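Local coordinates for protein STM4351 (Salmonella enterica, PDB 2Y7I) that binds arginine with high specificity in the periplasm, as a solute-binding protein of family 3, and probably serves arginine uptake, at residues S94-R100 with E155-V161; T122-Y126 with A181-Y187. The contacts are given in a common frame with arbitrary orientation. Where two conformers were deposited one is given. Numbering follows the deposited sequence.

Interaction 1. Residues S94-R100 with E155-V161; sequences SAVVVTR and EGVFGDV. With ARG (arginine), chain C.
Strands 95-100 and 156-160 run antiparallel, their axes 4.5 Å apart at the closest and their directions 156° apart. Both backbones are extended. The register sets Val97 against Phe158 (CA-CA 4.3 Å) and Ala95 against Asp160 (CA-CA 4.7 Å) as non-hydrogen-bonded pairs. Val96 with Gly159 and Val98 with Val157 are the hydrogen-bonded pairs. In the first, Val96 N gives to Gly159 O at 2.9 Å and Gly159 N to Val96 O at 3.0 Å. In the second, Val98 N gives to Val157 O at 2.8 Å and Val157 N to Val98 O at 3.1 Å. A weak hydrogen bond from Val161 N to Ser94 O (3.4 Å) follows where helix 161-168 begins.

Apolar packing fills both faces. Phe158, chi1 t, lies beside Ala95 and Val97: Phe158 CE1 is 3.6 Å from Ala95 CB, CD1 3.6 Å from Val97 CG2. On the other face Val98 CG1 meets Val157 CB at 3.8 Å, and Val96 CG1 meets Val161 CB at 4.0 Å; helices 142-150 and 161-168 cover this side.

At the Arg100 end of the pair, Arg100 NH1 forms a salt bridge with Glu155 OE1 (3.4 Å), which is also hydrogen-bonded to Tyr104 OH. Water 1 accepts from Arg100 N (2.8 Å) and donates to Glu155 O (2.6 Å).

The CA-to-CB bond of Asp160 (chi1 m) points away from strand 95-100. Asp160 OD2 accepts from the bound arginine's N at 2.8 Å and is hydrogen-bonded to Tyr16 OH and His123 NE2. These are inner strands of one lobe's sheet in a periplasmic binding protein, with the ligand's amino group held at a strand end.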
ATOM      1  N   SER A  94      -7.638 -16.934   0.193  0.70 24.07           N
ATOM      2  CA  SER A  94      -8.230 -18.269   0.257  0.70 23.44           C
ATOM      3  C   SER A  94      -7.179 -19.372   0.364  0.70 22.00           C
ATOM      4  O   SER A  94      -6.047 -19.224  -0.115  0.70 22.17           O
ATOM      5  CB  SER A  94      -9.145 -18.515  -0.947  0.70 24.22           C
ATOM      6  OG  SER A  94     -10.281 -17.678  -0.881  0.70 25.15           O
ATOM      7  N   ALA A  95      -7.564 -20.465   1.010  1.00 20.71           N
ATOM      8  CA  ALA A  95      -6.674 -21.586   1.219  1.00 18.58           C
ATOM      9  C   ALA A  95      -6.993 -22.643   0.167  1.00 17.49           C
ATOM     10  O   ALA A  95      -8.135 -22.780  -0.259  1.00 17.53           O
ATOM     11  CB  ALA A  95      -6.835 -22.142   2.604  1.00 18.22           C
ATOM     12  N   VAL A  96      -5.969 -23.378  -0.245  1.00 16.04           N
ATOM     13  CA  VAL A  96      -6.114 -24.385  -1.283  1.00 14.90           C
ATOM     14  C   VAL A  96      -5.436 -25.685  -0.884  1.00 14.18           C
ATOM     15  O   VAL A  96      -4.515 -25.698  -0.045  1.00 13.56           O
ATOM     16  CB  VAL A  96      -5.567 -23.891  -2.665  1.00 15.52           C
ATOM     17  CG1 VAL A  96      -6.371 -22.684  -3.197  1.00 15.37           C
ATOM     18  CG2 VAL A  96      -4.083 -23.565  -2.607  1.00 15.46           C
ATOM     19  N   VAL A  97      -5.890 -26.779  -1.491  1.00 13.51           N
ATOM     20  CA  VAL A  97      -5.210 -28.060  -1.378  1.00 13.12           C
ATOM     21  C   VAL A  97      -4.436 -28.267  -2.665  1.00 13.37           C
ATOM     22  O   VAL A  97      -4.920 -27.934  -3.746  1.00 14.06           O
ATOM     23  CB  VAL A  97      -6.186 -29.246  -1.202  1.00 13.62           C
ATOM     24  CG1 VAL A  97      -5.411 -30.548  -0.945  1.00 12.36           C
ATOM     25  CG2 VAL A  97      -7.154 -28.969  -0.055  1.00 13.57           C
ATOM     26  N   VAL A  98      -3.214 -28.774  -2.542  1.00 12.99           N
ATOM     27  CA  VAL A  98      -2.493 -29.269  -3.705  1.00 13.56           C
ATOM     28  C   VAL A  98      -2.481 -30.799  -3.647  1.00 14.20           C
ATOM     29  O   VAL A  98      -2.243 -31.372  -2.592  1.00 13.68           O
ATOM     30  CB  VAL A  98      -1.078 -28.662  -3.830  1.00 13.64           C
ATOM     31  CG1 VAL A  98      -0.232 -28.862  -2.523  1.00 13.56           C
ATOM     32  CG2 VAL A  98      -0.372 -29.178  -5.089  1.00 14.31           C
ATOM     33  N   THR A  99      -2.815 -31.441  -4.771  1.00 14.79           N
ATOM     34  CA  THR A  99      -2.825 -32.906  -4.875  1.00 15.37           C
ATOM     35  C   THR A  99      -2.134 -33.279  -6.173  1.00 16.23           C
ATOM     36  O   THR A  99      -1.774 -32.400  -6.946  1.00 16.56           O
ATOM     37  CB  THR A  99      -4.262 -33.491  -4.875  1.00 15.05           C
ATOM     38  OG1 THR A  99      -4.888 -33.275  -6.151  1.00 16.69           O
ATOM     39  CG2 THR A  99      -5.125 -32.873  -3.736  1.00 14.46           C
ATOM     40  N   ARG A 100      -1.957 -34.572  -6.426  1.00 17.49           N
ATOM     41  CA  ARG A 100      -1.573 -35.008  -7.764  1.00 19.40           C
ATOM     42  C   ARG A 100      -2.628 -34.478  -8.746  1.00 19.57           C
ATOM     43  O   ARG A 100      -3.812 -34.491  -8.436  1.00 19.19           O
ATOM     44  CB  ARG A 100      -1.486 -36.532  -7.824  1.00 20.34           C
ATOM     45  CG  ARG A 100      -0.174 -37.098  -7.281  1.00 23.57           C
ATOM     46  CD  ARG A 100      -0.227 -38.613  -7.052  1.00 29.16           C
ATOM     47  NE  ARG A 100      -1.309 -39.270  -7.794  1.00 34.63           N
ATOM     48  CZ  ARG A 100      -2.493 -39.613  -7.275  1.00 36.08           C
ATOM     49  NH1 ARG A 100      -2.775 -39.366  -5.990  1.00 35.80           N
ATOM     50  NH2 ARG A 100      -3.403 -40.200  -8.046  1.00 35.48           N
ATOM     51  N   GLU A 155      -2.116 -37.442   0.592  1.00 17.92           N
ATOM     52  CA  GLU A 155      -2.854 -37.193  -0.645  1.00 17.74           C
ATOM     53  C   GLU A 155      -2.914 -35.717  -1.021  1.00 16.72           C
ATOM     54  O   GLU A 155      -3.114 -35.379  -2.187  1.00 16.40           O
ATOM     55  CB  GLU A 155      -4.258 -37.798  -0.590  1.00 18.11           C
ATOM     56  CG  GLU A 155      -4.241 -39.321  -0.633  1.00 20.87           C
ATOM     57  CD  GLU A 155      -3.527 -39.848  -1.870  1.00 24.07           C
ATOM     58  OE1 GLU A 155      -4.142 -39.839  -2.954  1.00 26.40           O
ATOM     59  OE2 GLU A 155      -2.353 -40.270  -1.763  1.00 26.82           O
ATOM     60  N   GLY A 156      -2.740 -34.845  -0.034  1.00 16.02           N
ATOM     61  CA  GLY A 156      -2.735 -33.413  -0.296  1.00 14.92           C
ATOM     62  C   GLY A 156      -1.947 -32.631   0.735  1.00 14.32           C
ATOM     63  O   GLY A 156      -1.540 -33.164   1.764  1.00 14.44           O
ATOM     64  N   VAL A 157      -1.716 -31.364   0.422  1.00 14.13           N
ATOM     65  CA  VAL A 157      -1.121 -30.404   1.352  1.00 13.68           C
ATOM     66  C   VAL A 157      -1.994 -29.160   1.244  1.00 13.34           C
ATOM     67  O   VAL A 157      -2.332 -28.743   0.144  1.00 13.73           O
ATOM     68  CB  VAL A 157       0.371 -30.109   1.037  1.00 13.67           C
ATOM     69  CG1 VAL A 157       0.878 -28.899   1.868  1.00 13.88           C
ATOM     70  CG2 VAL A 157       1.258 -31.344   1.349  1.00 12.80           C
ATOM     71  N   PHE A 158      -2.383 -28.610   2.393  1.00 13.26           N
ATOM     72  CA  PHE A 158      -3.391 -27.544   2.487  1.00 13.42           C
ATOM     73  C   PHE A 158      -2.718 -26.298   3.060  1.00 13.34           C
ATOM     74  O   PHE A 158      -2.127 -26.360   4.141  1.00 12.64           O
ATOM     75  CB  PHE A 158      -4.521 -28.055   3.396  1.00 13.11           C
ATOM     76  CG  PHE A 158      -5.670 -27.105   3.597  1.00 12.74           C
ATOM     77  CD1 PHE A 158      -6.351 -26.542   2.518  1.00 15.66           C
ATOM     78  CD2 PHE A 158      -6.126 -26.847   4.888  1.00 14.57           C
ATOM     79  CE1 PHE A 158      -7.449 -25.684   2.724  1.00 15.56           C
ATOM     80  CE2 PHE A 158      -7.227 -26.000   5.115  1.00 15.90           C
ATOM     81  CZ  PHE A 158      -7.884 -25.415   4.029  1.00 14.54           C
ATOM     82  N   GLY A 159      -2.771 -25.191   2.312  1.00 13.55           N
ATOM     83  CA  GLY A 159      -2.115 -23.938   2.709  1.00 14.74           C
ATOM     84  C   GLY A 159      -2.554 -22.718   1.916  1.00 15.48           C
ATOM     85  O   GLY A 159      -3.547 -22.779   1.170  1.00 15.77           O
ATOM     86  N   ASP A 160      -1.823 -21.606   2.064  1.00 15.79           N
ATOM     87  CA  ASP A 160      -2.171 -20.366   1.349  1.00 16.59           C
ATOM     88  C   ASP A 160      -1.914 -20.515  -0.142  1.00 16.47           C
ATOM     89  O   ASP A 160      -0.935 -21.136  -0.553  1.00 16.07           O
ATOM     90  CB  ASP A 160      -1.426 -19.136   1.916  1.00 17.47           C
ATOM     91  CG  ASP A 160      -1.995 -18.678   3.261  1.00 18.53           C
ATOM     92  OD1 ASP A 160      -3.035 -17.998   3.280  1.00 23.26           O
ATOM     93  OD2 ASP A 160      -1.412 -19.000   4.307  1.00 19.46           O
ATOM     94  N   VAL A 161      -2.807 -19.944  -0.949  1.00 16.39           N
ATOM     95  CA  VAL A 161      -2.713 -20.075  -2.403  1.00 17.04           C
ATOM     96  C   VAL A 161      -1.369 -19.616  -2.969  1.00 16.85           C
ATOM     97  O   VAL A 161      -0.831 -20.275  -3.855  1.00 16.37           O
ATOM     98  CB  VAL A 161      -3.949 -19.467  -3.167  1.00 18.03           C
ATOM     99  CG1 VAL A 161      -4.086 -17.959  -2.935  1.00 18.80           C
ATOM    100  CG2 VAL A 161      -3.895 -19.818  -4.647  1.00 19.17           C
TER
HETATM  101  N   ARG C1245      -1.580 -17.785   6.776  1.00 13.25           N
HETATM  102  CA  ARG C1245      -1.628 -19.034   7.599  1.00 13.72           C
HETATM  103  C   ARG C1245      -1.894 -18.680   9.058  1.00 13.54           C
HETATM  104  O   ARG C1245      -1.939 -19.564   9.909  1.00 12.77           O
HETATM  105  CB  ARG C1245      -0.313 -19.832   7.476  1.00 13.75           C
HETATM  106  CG  ARG C1245       0.950 -19.018   7.809  1.00 14.85           C
HETATM  107  CD  ARG C1245       2.214 -19.875   7.820  1.00 15.37           C
HETATM  108  NE  ARG C1245       3.402 -19.016   7.806  1.00 12.96           N
HETATM  109  CZ  ARG C1245       4.661 -19.449   7.840  1.00 12.44           C
HETATM  110  NH1 ARG C1245       4.944 -20.752   7.899  1.00 12.54           N
HETATM  111  NH2 ARG C1245       5.642 -18.571   7.817  1.00 13.45           N
HETATM  112  OXT ARG C1245      -2.043 -17.495   9.413  1.00 13.15           O
HETATM  113  O   HOH W   1      -2.569 -36.528  -4.481  1.00 21.34           O

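Interaction 2. Residues T122-Y126 with A181-Y187. With ARG (arginine), chain C; ACT (acetate ion), chain G.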
ATOM      1  N   THR A 122      -4.258 -21.283  10.602  1.00 12.82           N
ATOM      2  CA  THR A 122      -5.667 -21.196  10.203  1.00 13.05           C
ATOM      3  C   THR A 122      -6.095 -22.477   9.505  1.00 12.83           C
ATOM      4  O   THR A 122      -7.197 -22.983   9.724  1.00 13.43           O
ATOM      5  CB  THR A 122      -5.864 -20.037   9.212  1.00 12.62           C
ATOM      6  OG1 THR A 122      -4.863 -20.134   8.198  1.00 12.05           O
ATOM      7  CG2 THR A 122      -5.696 -18.692   9.920  1.00 11.54           C
ATOM      8  N   HIS A 123      -5.212 -22.997   8.658  1.00 12.52           N
ATOM      9  CA  HIS A 123      -5.507 -24.179   7.868  1.00 12.79           C
ATOM     10  C   HIS A 123      -5.761 -25.388   8.739  1.00 13.38           C
ATOM     11  O   HIS A 123      -6.673 -26.174   8.463  1.00 14.03           O
ATOM     12  CB  HIS A 123      -4.371 -24.446   6.881  1.00 12.06           C
ATOM     13  CG  HIS A 123      -3.933 -23.222   6.152  1.00 12.87           C
ATOM     14  ND1 HIS A 123      -4.797 -22.475   5.375  1.00 11.87           N
ATOM     15  CD2 HIS A 123      -2.739 -22.581   6.114  1.00 11.68           C
ATOM     16  CE1 HIS A 123      -4.146 -21.441   4.870  1.00 10.76           C
ATOM     17  NE2 HIS A 123      -2.900 -21.480   5.306  1.00 10.81           N
ATOM     18  N   GLN A 124      -4.964 -25.535   9.796  1.00 13.63           N
ATOM     19  CA  GLN A 124      -5.137 -26.636  10.722  1.00 14.39           C
ATOM     20  C   GLN A 124      -6.501 -26.540  11.401  1.00 15.63           C
ATOM     21  O   GLN A 124      -7.227 -27.530  11.480  1.00 15.07           O
ATOM     22  CB  GLN A 124      -4.017 -26.639  11.768  1.00 14.73           C
ATOM     23  CG  GLN A 124      -4.202 -27.669  12.879  1.00 15.87           C
ATOM     24  CD  GLN A 124      -2.999 -27.714  13.820  1.00 16.84           C
ATOM     25  OE1 GLN A 124      -2.660 -26.716  14.466  1.00 17.53           O
ATOM     26  NE2 GLN A 124      -2.358 -28.879  13.903  1.00 17.74           N
ATOM     27  N   ARG A 125      -6.852 -25.341  11.867  1.00 16.04           N
ATOM     28  CA  ARG A 125      -8.113 -25.141  12.574  1.00 17.46           C
ATOM     29  C   ARG A 125      -9.301 -25.380  11.640  1.00 17.52           C
ATOM     30  O   ARG A 125     -10.251 -26.087  12.006  1.00 18.12           O
ATOM     31  CB  ARG A 125      -8.179 -23.753  13.219  1.00 18.22           C
ATOM     32  CG  ARG A 125      -9.314 -23.610  14.228  1.00 22.12           C
ATOM     33  CD  ARG A 125      -9.213 -22.308  15.035  1.00 26.17           C
ATOM     34  NE  ARG A 125      -9.633 -21.120  14.282  1.00 27.01           N
ATOM     35  CZ  ARG A 125     -10.881 -20.658  14.228  1.00 29.21           C
ATOM     36  NH1 ARG A 125     -11.866 -21.290  14.860  1.00 28.90           N
ATOM     37  NH2 ARG A 125     -11.149 -19.559  13.529  1.00 29.57           N
ATOM     38  N   TYR A 126      -9.231 -24.817  10.434  1.00 16.15           N
ATOM     39  CA  TYR A 126     -10.275 -25.039   9.434  1.00 16.62           C
ATOM     40  C   TYR A 126     -10.525 -26.519   9.159  1.00 17.03           C
ATOM     41  O   TYR A 126     -11.677 -26.961   9.222  1.00 17.54           O
ATOM     42  CB  TYR A 126     -10.028 -24.283   8.109  1.00 15.68           C
ATOM     43  CG  TYR A 126     -11.055 -24.674   7.065  1.00 17.05           C
ATOM     44  CD1 TYR A 126     -12.353 -24.155   7.098  1.00 18.92           C
ATOM     45  CD2 TYR A 126     -10.750 -25.619   6.096  1.00 18.23           C
ATOM     46  CE1 TYR A 126     -13.310 -24.547   6.163  1.00 20.38           C
ATOM     47  CE2 TYR A 126     -11.695 -26.020   5.163  1.00 19.00           C
ATOM     48  CZ  TYR A 126     -12.970 -25.486   5.206  1.00 19.79           C
ATOM     49  OH  TYR A 126     -13.895 -25.894   4.280  1.00 21.65           O
ATOM     50  N   ALA A 181     -11.077 -23.180   0.159  1.00 18.37           N
ATOM     51  CA  ALA A 181     -11.665 -22.893   1.471  1.00 19.11           C
ATOM     52  C   ALA A 181     -11.574 -21.399   1.727  1.00 19.65           C
ATOM     53  O   ALA A 181     -10.491 -20.814   1.650  1.00 19.33           O
ATOM     54  CB  ALA A 181     -10.942 -23.659   2.565  1.00 18.26           C
ATOM     55  N   SER A 182     -12.714 -20.791   2.032  0.70 20.78           N
ATOM     56  CA  SER A 182     -12.795 -19.344   2.189  0.70 21.65           C
ATOM     57  C   SER A 182     -13.561 -18.920   3.438  0.70 21.81           C
ATOM     58  O   SER A 182     -13.595 -17.724   3.759  0.70 21.91           O
ATOM     59  CB  SER A 182     -13.441 -18.714   0.947  0.70 22.54           C
ATOM     60  OG  SER A 182     -12.512 -18.639  -0.122  0.70 24.24           O
ATOM     61  N   ASP A 183     -14.161 -19.895   4.128  1.00 21.93           N
ATOM     62  CA  ASP A 183     -15.038 -19.645   5.297  1.00 22.81           C
ATOM     63  C   ASP A 183     -14.537 -18.452   6.122  1.00 22.75           C
ATOM     64  O   ASP A 183     -13.430 -18.509   6.669  1.00 21.99           O
ATOM     65  CB  ASP A 183     -15.137 -20.919   6.157  1.00 23.32           C
ATOM     66  CG  ASP A 183     -16.126 -20.791   7.323  1.00 25.15           C
ATOM     67  OD1 ASP A 183     -16.394 -19.666   7.801  1.00 25.81           O
ATOM     68  OD2 ASP A 183     -16.631 -21.838   7.782  1.00 27.55           O
ATOM     69  N   PRO A 184     -15.329 -17.361   6.195  1.00 23.74           N
ATOM     70  CA  PRO A 184     -14.807 -16.156   6.857  1.00 23.99           C
ATOM     71  C   PRO A 184     -14.693 -16.245   8.388  1.00 24.12           C
ATOM     72  O   PRO A 184     -14.178 -15.324   9.013  1.00 24.37           O
ATOM     73  CB  PRO A 184     -15.788 -15.060   6.428  1.00 25.17           C
ATOM     74  CG  PRO A 184     -17.057 -15.784   6.123  1.00 26.40           C
ATOM     75  CD  PRO A 184     -16.644 -17.114   5.562  1.00 24.88           C
ATOM     76  N   ASP A 185     -15.175 -17.332   8.982  1.00 24.93           N
ATOM     77  CA  ASP A 185     -14.876 -17.635  10.384  1.00 25.44           C
ATOM     78  C   ASP A 185     -13.398 -18.007  10.550  1.00 24.06           C
ATOM     79  O   ASP A 185     -12.858 -17.945  11.660  1.00 23.95           O
ATOM     80  CB  ASP A 185     -15.757 -18.782  10.898  1.00 26.74           C
ATOM     81  CG  ASP A 185     -17.191 -18.366  11.134  1.00 29.83           C
ATOM     82  OD1 ASP A 185     -17.465 -17.153  11.281  1.00 32.47           O
ATOM     83  OD2 ASP A 185     -18.057 -19.262  11.177  1.00 32.94           O
ATOM     84  N   TYR A 186     -12.750 -18.368   9.434  1.00 22.18           N
ATOM     85  CA  TYR A 186     -11.379 -18.879   9.427  1.00 21.02           C
ATOM     86  C   TYR A 186     -10.422 -18.048   8.572  1.00 20.18           C
ATOM     87  O   TYR A 186      -9.249 -17.904   8.911  1.00 20.32           O
ATOM     88  CB  TYR A 186     -11.367 -20.351   8.963  1.00 20.50           C
ATOM     89  CG  TYR A 186     -12.139 -21.246   9.906  1.00 20.96           C
ATOM     90  CD1 TYR A 186     -13.515 -21.409   9.772  1.00 20.81           C
ATOM     91  CD2 TYR A 186     -11.495 -21.897  10.962  1.00 21.41           C
ATOM     92  CE1 TYR A 186     -14.241 -22.199  10.660  1.00 23.56           C
ATOM     93  CE2 TYR A 186     -12.213 -22.700  11.846  1.00 22.87           C
ATOM     94  CZ  TYR A 186     -13.584 -22.844  11.687  1.00 23.34           C
ATOM     95  OH  TYR A 186     -14.292 -23.626  12.567  1.00 25.36           O
ATOM     96  N   TYR A 187     -10.933 -17.487   7.482  1.00 19.89           N
ATOM     97  CA  TYR A 187     -10.095 -16.869   6.449  1.00 19.22           C
ATOM     98  C   TYR A 187     -10.518 -15.441   6.123  1.00 20.10           C
ATOM     99  O   TYR A 187     -11.638 -15.060   6.385  1.00 21.18           O
ATOM    100  CB  TYR A 187     -10.135 -17.725   5.177  1.00 18.66           C
ATOM    101  CG  TYR A 187      -9.473 -19.084   5.359  1.00 17.25           C
ATOM    102  CD1 TYR A 187      -8.100 -19.180   5.565  1.00 16.10           C
ATOM    103  CD2 TYR A 187     -10.220 -20.260   5.322  1.00 16.38           C
ATOM    104  CE1 TYR A 187      -7.473 -20.407   5.746  1.00 15.27           C
ATOM    105  CE2 TYR A 187      -9.613 -21.504   5.505  1.00 15.02           C
ATOM    106  CZ  TYR A 187      -8.230 -21.565   5.712  1.00 15.75           C
ATOM    107  OH  TYR A 187      -7.602 -22.772   5.884  1.00 15.29           O
TER
HETATM  108  N   ARG C1245      -1.580 -17.785   6.776  1.00 13.25           N
HETATM  109  CA  ARG C1245      -1.628 -19.034   7.599  1.00 13.72           C
HETATM  110  C   ARG C1245      -1.894 -18.680   9.058  1.00 13.54           C
HETATM  111  O   ARG C1245      -1.939 -19.564   9.909  1.00 12.77           O
HETATM  112  CB  ARG C1245      -0.313 -19.832   7.476  1.00 13.75           C
HETATM  113  CG  ARG C1245       0.950 -19.018   7.809  1.00 14.85           C
HETATM  114  CD  ARG C1245       2.214 -19.875   7.820  1.00 15.37           C
HETATM  115  NE  ARG C1245       3.402 -19.016   7.806  1.00 12.96           N
HETATM  116  CZ  ARG C1245       4.661 -19.449   7.840  1.00 12.44           C
HETATM  117  NH1 ARG C1245       4.944 -20.752   7.899  1.00 12.54           N
HETATM  118  NH2 ARG C1245       5.642 -18.571   7.817  1.00 13.45           N
HETATM  119  OXT ARG C1245      -2.043 -17.495   9.413  1.00 13.15           O
HETATM  120  C   ACT G1249      -6.403 -19.439  14.503  1.00 25.58           C
HETATM  121  O   ACT G1249      -5.895 -18.600  15.274  1.00 25.00           O
HETATM  122  OXT ACT G1249      -7.579 -19.202  14.126  1.00 25.78           O
HETATM  123  CH3 ACT G1249      -5.641 -20.649  14.049  1.00 25.35           C
HETATM  124  O   HOH W   2      -9.145 -18.696  11.796  1.00 36.11           O
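Tyr126 sets its ring edge against the face of Tyr186, a T-shaped pair with centroids 5.6 Å apart and planes at 80°. One face of the Tyr126 ring also receives Ala181 CB, a CH-pi contact 4.0 Å from the centroid. The Tyr187 ring lies obliquely to that of Tyr126, with Tyr187 CE2 3.8 Å from Tyr126 CG. His123 completes this aromatic cluster: its ND1 shares a hydrogen bond with Tyr187 OH at 2.9 Å, and the two rings meet rim to rim.

Within the loop 181-187, Asp183 OD1 accepts from Asp185 N at 2.9 Å, an Asx turn, and Asp183 O accepts from the N atoms of Tyr186 and Tyr187.

Tyr186 CE2 lies over one face of the Arg125 guanidinium, 3.3 Å from Arg125 NH1, and Arg125 NH2 gives a weak hydrogen bond to Asp185 O (3.0 Å). Water 2 links Arg125 NH2 to Tyr186 O. An acetate, probably from the crystallisation liquor, accepts through OXT from Arg125 NE at 2.8 Å.

His123 NE2 is hydrogen-bonded to Asp160 OD2. The aromatic cluster thus packs the loop on helix 122-130, in whose first turn Thr122 N donates to carboxylate O of the bound arginine at 3.0 Å, as in amino-acid-binding proteins of this family.

Interactions 1 and 2 lie in the same lobe, their centres about 13 Å apart, and they touch. Their segments alternate along the chain: 94-100, 122-126, 155-161, then 181-187. The loop 181-187 follows strand 174-176, which flanks strand 95-100 in the sheet. It joins interaction 1 through a probable backbone hydrogen bond between Ala181 N and Ala95 O (3.0 Å), and another between the hydroxyls of Ser94 and Ser182. Phe158 of the sheet packs against both His123 and Tyr187. Interaction 1 meets the bound arginine's amino group, interaction 2 its carboxylate. The end of strand 156-160 and the start of helix 122-130 thus meet the ligand's amino-acid end, and the loop 181-187 packs behind them.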